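Local coordinates for filamentation induced by cAMP protein Fic (PDB 4RGL) that belongs to the Fic/DOC family and joins a largely helical Fic domain to a C-terminal domain of the helix-turn-helix clan, at residues A155-L158 with D159-E162. Sequence-based numbering, arbitrary orientation.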
ATOM      1  N   ALA A 155       0.425   2.716  27.981  1.00 70.63           N
ATOM      2  CA  ALA A 155       0.289   1.418  28.633  1.00 72.39           C
ATOM      3  C   ALA A 155      -1.163   0.983  28.654  1.00 77.78           C
ATOM      4  O   ALA A 155      -1.475  -0.151  28.272  1.00 78.16           O
ATOM      5  CB  ALA A 155       0.838   1.483  30.049  1.00 74.91           C
ATOM      6  N   ASP A 156      -2.076   1.914  29.033  1.00 74.33           N
ATOM      7  CA  ASP A 156      -3.513   1.643  29.080  1.00 74.89           C
ATOM      8  C   ASP A 156      -4.051   1.339  27.690  1.00 78.41           C
ATOM      9  O   ASP A 156      -4.762   0.350  27.508  1.00 80.06           O
ATOM     10  CB  ASP A 156      -4.273   2.840  29.689  1.00 76.37           C
ATOM     11  CG  ASP A 156      -3.989   3.081  31.161  1.00 85.69           C
ATOM     12  OD1 ASP A 156      -3.555   2.121  31.852  1.00 87.34           O
ATOM     13  OD2 ASP A 156      -4.287   4.193  31.647  1.00 90.14           O
ATOM     14  N   LEU A 157      -3.682   2.173  26.695  1.00 72.11           N
ATOM     15  CA  LEU A 157      -4.146   2.011  25.320  1.00 70.02           C
ATOM     16  C   LEU A 157      -3.726   0.641  24.744  1.00 74.55           C
ATOM     17  O   LEU A 157      -4.542  -0.032  24.114  1.00 74.44           O
ATOM     18  CB  LEU A 157      -3.600   3.155  24.436  1.00 67.49           C
ATOM     19  CG  LEU A 157      -4.056   3.147  22.973  1.00 69.71           C
ATOM     20  CD1 LEU A 157      -5.580   3.160  22.868  1.00 70.00           C
ATOM     21  CD2 LEU A 157      -3.458   4.307  22.214  1.00 68.84           C
ATOM     22  N   LEU A 158      -2.463   0.231  24.975  1.00 71.77           N
ATOM     23  CA  LEU A 158      -1.954  -1.048  24.462  1.00 72.59           C
ATOM     24  C   LEU A 158      -2.559  -2.220  25.227  1.00 81.43           C
ATOM     25  O   LEU A 158      -2.791  -3.279  24.640  1.00 82.13           O
ATOM     26  CB  LEU A 158      -0.422  -1.097  24.538  1.00 72.25           C
ATOM     27  CG  LEU A 158       0.319  -0.114  23.627  1.00 74.30           C
ATOM     28  CD1 LEU A 158       1.744   0.047  24.056  1.00 74.53           C
ATOM     29  CD2 LEU A 158       0.228  -0.539  22.160  1.00 74.79           C
ATOM     30  N   ASP A 159      -2.843  -2.031  26.537  1.00 80.72           N
ATOM     31  CA  ASP A 159      -3.501  -3.068  27.334  1.00 83.53           C
ATOM     32  C   ASP A 159      -4.928  -3.254  26.860  1.00 87.68           C
ATOM     33  O   ASP A 159      -5.393  -4.389  26.730  1.00 88.86           O
ATOM     34  CB  ASP A 159      -3.474  -2.719  28.832  1.00 87.39           C
ATOM     35  CG  ASP A 159      -4.157  -3.757  29.711  1.00102.32           C
ATOM     36  OD1 ASP A 159      -3.817  -4.958  29.588  1.00104.46           O
ATOM     37  OD2 ASP A 159      -5.002  -3.364  30.545  1.00110.05           O
ATOM     38  N   TRP A 160      -5.621  -2.132  26.555  1.00 82.89           N
ATOM     39  CA  TRP A 160      -6.979  -2.163  26.030  1.00 82.86           C
ATOM     40  C   TRP A 160      -7.029  -2.917  24.715  1.00 86.21           C
ATOM     41  O   TRP A 160      -7.892  -3.767  24.530  1.00 87.18           O
ATOM     42  CB  TRP A 160      -7.524  -0.735  25.843  1.00 80.32           C
ATOM     43  CG  TRP A 160      -8.807  -0.690  25.069  1.00 81.19           C
ATOM     44  CD1 TRP A 160     -10.064  -0.914  25.550  1.00 85.62           C
ATOM     45  CD2 TRP A 160      -8.945  -0.517  23.652  1.00 79.44           C
ATOM     46  NE1 TRP A 160     -10.976  -0.890  24.520  1.00 84.45           N
ATOM     47  CE2 TRP A 160     -10.318  -0.638  23.347  1.00 83.87           C
ATOM     48  CE3 TRP A 160      -8.040  -0.254  22.609  1.00 78.78           C
ATOM     49  CZ2 TRP A 160     -10.809  -0.498  22.044  1.00 81.91           C
ATOM     50  CZ3 TRP A 160      -8.526  -0.140  21.319  1.00 79.08           C
ATOM     51  CH2 TRP A 160      -9.892  -0.277  21.044  1.00 80.37           C
ATOM     52  N   LEU A 161      -6.093  -2.610  23.800  1.00 81.30           N
ATOM     53  CA  LEU A 161      -6.040  -3.218  22.471  1.00 80.45           C
ATOM     54  C   LEU A 161      -5.847  -4.749  22.561  1.00 87.99           C
ATOM     55  O   LEU A 161      -6.413  -5.488  21.753  1.00 88.20           O
ATOM     56  CB  LEU A 161      -4.898  -2.583  21.650  1.00 78.11           C
ATOM     57  CG  LEU A 161      -4.823  -2.980  20.170  1.00 80.81           C
ATOM     58  CD1 LEU A 161      -6.044  -2.477  19.403  1.00 79.82           C
ATOM     59  CD2 LEU A 161      -3.557  -2.450  19.534  1.00 81.20           C
ATOM     60  N   GLU A 162      -5.071  -5.216  23.548  1.00 87.04           N
ATOM     61  CA  GLU A 162      -4.812  -6.645  23.719  1.00 89.74           C
ATOM     62  C   GLU A 162      -6.076  -7.384  24.205  1.00 96.98           C
ATOM     63  O   GLU A 162      -6.358  -8.494  23.745  1.00 97.76           O
ATOM     64  CB  GLU A 162      -3.654  -6.866  24.714  1.00 92.63           C
ATOM     65  CG  GLU A 162      -3.223  -8.323  24.840  1.00107.74           C
ATOM     66  CD  GLU A 162      -2.221  -8.604  25.949  1.00138.32           C
ATOM     67  OE1 GLU A 162      -1.960  -7.690  26.766  1.00137.44           O
ATOM     68  OE2 GLU A 162      -1.748  -9.760  26.037  1.00137.28           O
TER
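Ala155 to Leu158 hand their four carbonyl oxygens to the amides of Asp159 to Glu162, each four residues on, so that one turn of alpha helix runs into the next. Trp160 N to Asp156 O is the shortest of these bonds at 2.8 Å and also the straightest, with 159° at the hydrogen. The bond from Glu162 N to Leu158 O is longer, 3.2 Å, and more bent. Side chains meet at the Leu157–Trp160 pair, three residues apart and just under a turn, where methyl CD1 of Leu157 lies 4.2 Å from ring atom CE3 of Trp160, an apolar contact at ordinary packing distance. Trp160 has its CG anti to the backbone N and beside its own carbonyl carbon (chi1 169°), and chi2 of 82° turns the indole so that its CE3 edge meets Leu157 O, which lies in the ring plane, 3.8 Å from CE3. These two turns belong to helix 150-163 within the Fic/DOC family region, and their apolar flank packs on helix 168-182: Leu157 and Leu161 both touch Phe175, while Trp160 rests on Ile174. Tyr8 and Pro10, near the modelled N-terminus, also touch the Trp160 side chain. Asp156 touches Tyr8 as well, whereas Asp159 is exposed; OD1 of Asp156 is 5.8 Å from OD2 of Asp159, not in contact, and like charges would probably disfavour a closer approach.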